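Local coordinates for protein ammonium transporter (Kuenenia stuttgartiensis, PDB 6EU6) that probably senses ammonium at the membrane and signals its presence inward, through an ammonium-transporter-like trimer that belongs to a sensor histidine kinase, at residues A[222-227]-A[282-287]; A[289-294]-A[338-343]. All coordinates share one frame; numbering follows the deposited sequence.

Interaction 1 of 2, residues A[222-227]-A[282-287]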
ATOM      1  N   GLY A 222       9.351  -5.859   4.466  1.00 27.64           N
ATOM      2  CA  GLY A 222      10.508  -5.089   4.021  1.00 26.21           C
ATOM      3  C   GLY A 222      11.505  -4.870   5.152  1.00 27.27           C
ATOM      4  O   GLY A 222      12.718  -4.890   4.977  1.00 26.67           O
ATOM      5  N   PHE A 223      10.970  -4.594   6.321  1.00 27.73           N
ATOM      6  CA  PHE A 223      11.824  -4.356   7.507  1.00 28.09           C
ATOM      7  C   PHE A 223      12.772  -5.506   7.739  1.00 27.78           C
ATOM      8  O   PHE A 223      14.015  -5.318   7.818  1.00 28.36           O
ATOM      9  CB  PHE A 223      10.871  -4.122   8.674  1.00 32.92           C
ATOM     10  CG  PHE A 223      11.417  -3.273   9.756  1.00 26.67           C
ATOM     11  CD1 PHE A 223      12.124  -3.884  10.801  1.00 32.37           C
ATOM     12  CD2 PHE A 223      11.058  -1.971   9.868  1.00 28.95           C
ATOM     13  CE1 PHE A 223      12.586  -3.100  11.858  1.00 31.64           C
ATOM     14  CE2 PHE A 223      11.583  -1.163  10.880  1.00 30.85           C
ATOM     15  CZ  PHE A 223      12.364  -1.751  11.856  1.00 30.02           C
ATOM     16  N   ASN A 224      12.210  -6.732   7.696  1.00 27.88           N
ATOM     17  CA  ASN A 224      12.979  -7.961   7.864  1.00 26.77           C
ATOM     18  C   ASN A 224      13.744  -8.405   6.607  1.00 27.79           C
ATOM     19  O   ASN A 224      14.952  -8.593   6.636  1.00 27.23           O
ATOM     20  CB  ASN A 224      12.083  -9.098   8.348  1.00 29.78           C
ATOM     21  CG  ASN A 224      11.783  -9.008   9.857  1.00 37.00           C
ATOM     22  OD1 ASN A 224      10.800  -8.488  10.279  1.00 38.13           O
ATOM     23  ND2 ASN A 224      12.637  -9.596  10.637  1.00 42.64           N
ATOM     24  N   GLY A 225      13.033  -8.591   5.505  1.00 29.75           N
ATOM     25  CA  GLY A 225      13.673  -8.971   4.253  1.00 29.61           C
ATOM     26  C   GLY A 225      14.771  -8.033   3.810  1.00 27.17           C
ATOM     27  O   GLY A 225      15.797  -8.470   3.277  1.00 27.99           O
ATOM     28  N   GLY A 226      14.514  -6.746   3.904  1.00 27.68           N
ATOM     29  CA  GLY A 226      15.492  -5.719   3.480  1.00 27.64           C
ATOM     30  C   GLY A 226      16.759  -5.804   4.341  1.00 28.34           C
ATOM     31  O   GLY A 226      17.881  -5.416   3.880  1.00 28.88           O
ATOM     32  N   SER A 227      16.634  -6.324   5.574  1.00 30.48           N
ATOM     33  CA  SER A 227      17.795  -6.326   6.493  1.00 28.76           C
ATOM     34  C   SER A 227      18.886  -7.340   6.093  1.00 29.59           C
ATOM     35  O   SER A 227      19.985  -7.301   6.643  1.00 29.07           O
ATOM     36  CB  SER A 227      17.394  -6.442   7.966  1.00 26.49           C
ATOM     37  OG  SER A 227      16.713  -5.267   8.441  1.00 27.30           O
ATOM     38  N   ALA A 282      14.196  -9.690  15.495  1.00 28.13           N
ATOM     39  CA  ALA A 282      15.579  -9.918  16.039  1.00 28.66           C
ATOM     40  C   ALA A 282      16.271 -11.044  15.306  1.00 27.64           C
ATOM     41  O   ALA A 282      17.482 -11.102  15.306  1.00 26.08           O
ATOM     42  CB  ALA A 282      15.530 -10.299  17.504  1.00 30.81           C
ATOM     43  N   SER A 283      15.505 -11.982  14.755  1.00 26.80           N
ATOM     44  CA  SER A 283      16.064 -13.255  14.400  1.00 28.86           C
ATOM     45  C   SER A 283      15.554 -13.868  13.125  1.00 29.29           C
ATOM     46  O   SER A 283      15.885 -15.012  12.810  1.00 27.33           O
ATOM     47  CB  SER A 283      15.806 -14.239  15.535  1.00 26.97           C
ATOM     48  OG  SER A 283      14.424 -14.496  15.633  1.00 26.93           O
ATOM     49  N   SER A 284      14.801 -13.132  12.320  1.00 28.70           N
ATOM     50  CA  SER A 284      14.093 -13.803  11.218  1.00 26.87           C
ATOM     51  C   SER A 284      15.033 -14.407  10.174  1.00 30.43           C
ATOM     52  O   SER A 284      14.605 -15.259   9.420  1.00 28.03           O
ATOM     53  CB  SER A 284      13.075 -12.854  10.555  1.00 29.95           C
ATOM     54  OG  SER A 284      13.774 -11.725  10.148  1.00 29.43           O
ATOM     55  N   ASN A 285      16.311 -13.991  10.108  1.00 29.30           N
ATOM     56  CA  ASN A 285      17.245 -14.563   9.144  1.00 27.83           C
ATOM     57  C   ASN A 285      17.923 -15.842   9.656  1.00 29.30           C
ATOM     58  O   ASN A 285      18.615 -16.518   8.887  1.00 31.64           O
ATOM     59  CB  ASN A 285      18.339 -13.560   8.827  1.00 32.01           C
ATOM     60  CG  ASN A 285      19.185 -13.198  10.073  1.00 30.86           C
ATOM     61  OD1 ASN A 285      18.681 -13.054  11.204  1.00 32.15           O
ATOM     62  ND2 ASN A 285      20.462 -13.043   9.864  1.00 32.78           N
ATOM     63  N   MET A 286      17.710 -16.203  10.910  1.00 29.12           N
ATOM     64  CA  MET A 286      18.524 -17.264  11.535  1.00 30.34           C
ATOM     65  C   MET A 286      17.764 -18.349  12.183  1.00 32.46           C
ATOM     66  O   MET A 286      18.371 -19.235  12.804  1.00 30.90           O
ATOM     67  CB  MET A 286      19.560 -16.685  12.530  1.00 33.64           C
ATOM     68  CG  MET A 286      19.070 -15.834  13.649  1.00 44.72           C
ATOM     69  SD  MET A 286      20.357 -14.859  14.564  1.00 45.18           S
ATOM     70  CE  MET A 286      21.139 -14.064  13.275  1.00 40.97           C
ATOM     71  N   VAL A 287      16.451 -18.329  12.009  1.00 27.88           N
ATOM     72  CA  VAL A 287      15.571 -19.342  12.609  1.00 28.68           C
ATOM     73  C   VAL A 287      14.831 -20.057  11.497  1.00 29.89           C
ATOM     74  O   VAL A 287      14.812 -19.589  10.364  1.00 29.00           O
ATOM     75  CB  VAL A 287      14.585 -18.767  13.645  1.00 29.51           C
ATOM     76  CG1 VAL A 287      15.332 -17.980  14.700  1.00 31.34           C
ATOM     77  CG2 VAL A 287      13.489 -17.866  13.019  1.00 29.18           C
TER

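Interaction 2 of 2, residues A[289-294]-A[338-343]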
ATOM      1  N   PRO A 289      11.123 -21.862  10.098  1.00 29.91           N
ATOM      2  CA  PRO A 289       9.745 -21.446  10.237  1.00 31.63           C
ATOM      3  C   PRO A 289       9.054 -21.994  11.488  1.00 33.41           C
ATOM      4  O   PRO A 289       8.276 -21.250  12.107  1.00 29.24           O
ATOM      5  CB  PRO A 289       9.087 -21.987   8.975  1.00 35.78           C
ATOM      6  CG  PRO A 289      10.184 -22.045   7.982  1.00 35.42           C
ATOM      7  CD  PRO A 289      11.404 -22.443   8.776  1.00 32.47           C
ATOM      8  N   VAL A 290       9.375 -23.242  11.911  1.00 29.45           N
ATOM      9  CA  VAL A 290       8.799 -23.731  13.134  1.00 30.01           C
ATOM     10  C   VAL A 290       9.259 -22.952  14.353  1.00 27.21           C
ATOM     11  O   VAL A 290       8.447 -22.678  15.221  1.00 28.30           O
ATOM     12  CB  VAL A 290       8.947 -25.288  13.337  1.00 34.87           C
ATOM     13  CG1 VAL A 290       8.480 -25.715  14.720  1.00 36.80           C
ATOM     14  CG2 VAL A 290       8.056 -26.008  12.334  1.00 36.30           C
ATOM     15  N   SER A 291      10.512 -22.538  14.428  1.00 27.76           N
ATOM     16  CA  SER A 291      10.913 -21.707  15.563  1.00 28.06           C
ATOM     17  C   SER A 291      10.226 -20.318  15.531  1.00 28.88           C
ATOM     18  O   SER A 291       9.983 -19.675  16.600  1.00 31.73           O
ATOM     19  CB  SER A 291      12.398 -21.487  15.553  1.00 32.16           C
ATOM     20  OG  SER A 291      13.119 -22.680  15.538  1.00 35.06           O
ATOM     21  N   ALA A 292       9.987 -19.814  14.320  1.00 27.97           N
ATOM     22  CA  ALA A 292       9.250 -18.496  14.144  1.00 27.22           C
ATOM     23  C   ALA A 292       7.860 -18.661  14.716  1.00 27.87           C
ATOM     24  O   ALA A 292       7.366 -17.772  15.387  1.00 28.41           O
ATOM     25  CB  ALA A 292       9.239 -18.075  12.699  1.00 27.81           C
ATOM     26  N   VAL A 293       7.214 -19.815  14.467  1.00 28.72           N
ATOM     27  CA  VAL A 293       5.926 -20.121  15.059  1.00 27.92           C
ATOM     28  C   VAL A 293       6.003 -20.132  16.626  1.00 29.84           C
ATOM     29  O   VAL A 293       5.174 -19.524  17.332  1.00 29.07           O
ATOM     30  CB  VAL A 293       5.394 -21.427  14.497  1.00 27.41           C
ATOM     31  CG1 VAL A 293       4.231 -21.927  15.356  1.00 32.79           C
ATOM     32  CG2 VAL A 293       4.962 -21.278  13.078  1.00 29.67           C
ATOM     33  N   ALA A 294       7.027 -20.784  17.170  1.00 29.60           N
ATOM     34  CA  ALA A 294       7.196 -20.827  18.639  1.00 30.86           C
ATOM     35  C   ALA A 294       7.432 -19.440  19.213  1.00 27.78           C
ATOM     36  O   ALA A 294       6.867 -19.080  20.250  1.00 31.82           O
ATOM     37  CB  ALA A 294       8.307 -21.777  19.002  1.00 30.95           C
ATOM     38  N   ALA A 338      19.112 -16.141  21.278  1.00 34.07           N
ATOM     39  CA  ALA A 338      19.973 -17.185  21.927  1.00 35.52           C
ATOM     40  C   ALA A 338      19.341 -18.581  21.940  1.00 34.20           C
ATOM     41  O   ALA A 338      20.050 -19.577  21.789  1.00 35.75           O
ATOM     42  CB  ALA A 338      20.381 -16.775  23.355  1.00 31.57           C
ATOM     43  N   ILE A 339      18.030 -18.626  22.127  1.00 33.71           N
ATOM     44  CA  ILE A 339      17.293 -19.888  22.244  1.00 36.18           C
ATOM     45  C   ILE A 339      17.119 -20.519  20.911  1.00 42.79           C
ATOM     46  O   ILE A 339      17.277 -21.731  20.810  1.00 40.52           O
ATOM     47  CB  ILE A 339      15.953 -19.685  22.894  1.00 39.45           C
ATOM     48  CG1 ILE A 339      16.123 -18.953  24.200  1.00 43.36           C
ATOM     49  CG2 ILE A 339      15.195 -20.986  23.095  1.00 43.60           C
ATOM     50  CD1 ILE A 339      17.256 -19.501  25.035  1.00 52.18           C
ATOM     51  N   PHE A 340      16.867 -19.725  19.866  1.00 36.91           N
ATOM     52  CA  PHE A 340      16.372 -20.318  18.619  1.00 34.49           C
ATOM     53  C   PHE A 340      17.249 -20.220  17.426  1.00 32.35           C
ATOM     54  O   PHE A 340      17.056 -20.992  16.426  1.00 32.94           O
ATOM     55  CB  PHE A 340      14.989 -19.719  18.224  1.00 34.97           C
ATOM     56  CG  PHE A 340      13.895 -20.076  19.156  1.00 29.87           C
ATOM     57  CD1 PHE A 340      13.278 -21.297  19.063  1.00 34.85           C
ATOM     58  CD2 PHE A 340      13.524 -19.254  20.159  1.00 28.81           C
ATOM     59  CE1 PHE A 340      12.290 -21.647  19.950  1.00 34.68           C
ATOM     60  CE2 PHE A 340      12.536 -19.571  21.037  1.00 32.58           C
ATOM     61  CZ  PHE A 340      11.890 -20.780  20.946  1.00 33.17           C
ATOM     62  N   ALA A 341      18.161 -19.277  17.426  1.00 30.81           N
ATOM     63  CA  ALA A 341      18.980 -19.054  16.274  1.00 33.42           C
ATOM     64  C   ALA A 341      19.834 -20.277  15.944  1.00 42.43           C
ATOM     65  O   ALA A 341      20.247 -21.017  16.852  1.00 39.62           O
ATOM     66  CB  ALA A 341      19.875 -17.852  16.460  1.00 39.24           C
ATOM     67  N   GLN A 342      20.035 -20.482  14.644  1.00 36.38           N
ATOM     68  CA  GLN A 342      20.969 -21.461  14.124  1.00 43.81           C
ATOM     69  C   GLN A 342      22.357 -21.195  14.700  1.00 41.74           C
ATOM     70  O   GLN A 342      22.850 -20.054  14.696  1.00 37.83           O
ATOM     71  CB  GLN A 342      20.995 -21.394  12.594  1.00 47.42           C
ATOM     72  CG  GLN A 342      21.647 -22.594  11.956  1.00 63.56           C
ATOM     73  CD  GLN A 342      20.979 -23.860  12.444  1.00 74.33           C
ATOM     74  OE1 GLN A 342      19.751 -23.970  12.369  1.00 73.25           O
ATOM     75  NE2 GLN A 342      21.767 -24.803  12.999  1.00 78.24           N
ATOM     76  N   LYS A 343      23.009 -22.246  15.178  1.00 42.68           N
ATOM     77  CA  LYS A 343      24.275 -22.059  15.898  1.00 47.61           C
ATOM     78  C   LYS A 343      25.365 -21.309  15.135  1.00 43.36           C
ATOM     79  O   LYS A 343      26.042 -20.509  15.704  1.00 42.10           O
ATOM     80  CB  LYS A 343      24.783 -23.362  16.536  1.00 54.31           C
ATOM     81  CG  LYS A 343      24.194 -23.567  17.936  1.00 63.35           C
ATOM     82  CD  LYS A 343      24.867 -24.624  18.828  1.00 74.27           C
ATOM     83  CE  LYS A 343      25.764 -24.077  19.951  1.00 73.94           C
ATOM     84  NZ  LYS A 343      25.447 -24.677  21.286  1.00 72.97           N
TER
HETATM   85  O   HOH W   1      15.624 -22.138  14.621  1.00 28.32           O

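Interaction 1 of 2, residues A[222-227]-A[282-287]
N224 and S284 form a small, buried polar contact between the last turn of helix 206-226 and the loop that leads from helix 266-280 to helix 289-312. The evidence is compact: the two segments bury only 95 Å² together, N224 and S284 are the one pair that touches, and both side chains leave the backbone toward each other, with CA atoms 6.8 Å apart. The N224 side chain meets S284 with its amide end, whose carbon CG lies 3.4 Å from S284 OG, while N224 CB stands 3.6 Å from the same OG. N224 reaches across with CG anti to its carbonyl carbon (chi1 -78°). S284 holds OG between its backbone N and carbonyl carbon (chi1 56°), which turns the hydroxyl to the helix. Beside the contact the helix side is held by its own bonds: S227 OG donates to F223 O at 2.8 Å, with a C=O...OG angle of 168°, and the bond from S227 N to N224 O closes a short turn next to the asparagine. On the loop side, M286 N bonds to S283 O at 2.9 Å, bridging the serine that makes the contact. F223, one residue before N224, stacks on F103 and meets H171, which is consistent with the paired phenylalanines and pore histidine of the Amt family; the contact would thus lie close to the region that forms the pore in Amt transporters. Helix 234-261 packs against both partners, since N224 and S284 each touch V238 and T242, and its N241 ND2 bonds to S284 O and V287 O. The loop is further flanked by helix 322-340, where V337 touches A282 and S283.

Interaction 2 of 2, residues A[289-294]-A[338-343]
With CG anti to its carbonyl carbon (chi1 -67°), F340 sends its ring toward helix 289-312, where S291 CB already points to it; the serine's own chi1 of -56° places OG beside the backbone N, where it meets a water and T288 OG1. The result is S291 CB 3.6 Å from F340 CD1. One turn further along the helix, A294 CB reaches F340 CE1 at 4.1 Å, approaching the ring obliquely. I339 CG2 packs over one face of the ring, toward its rim. The polar atoms meet through that water, which lies 2.7 Å from S291 OG and donates to F340 O at 2.6 Å. S291 OG is also hydrogen-bonded to T288, just before its helix. An alanine at F340 would keep the water-bonded carbonyl but is likely to open a gap beside S291 and A294, leaving the two helix ends less firmly joined. P289 and V290, on the same helix, pack on F59 of a neighbouring subunit. The contact, burying 131 Å², sets a ring against one helix; with no direct hydrogen bond between the segments, their association here rests on apolar contact and the bridging water, which leaves F340 O with a donor.

Overall arrangement
From the N terminus, helix 206-226 ends at the first segment of interaction 1. The chain then runs through helices 234-261 and 266-280, and the loop at 282-287 returns to that end, closing a span of 54 residues. Interaction 2 opens soon after, at the start of helix 289-312, and closes at the end of helix 322-340, with 43 residues between. The two are thus in series, neither nested nor crossed, with centres 12 Å apart. Loop 282-287 joins them: M286 O lies 2.8 Å from Q342 N, a probable hydrogen bond, and M286 CG packs 3.6 Å from A341 CB. The ends of helices 206-226, 289-312 and 322-340 are therefore linked through one loop.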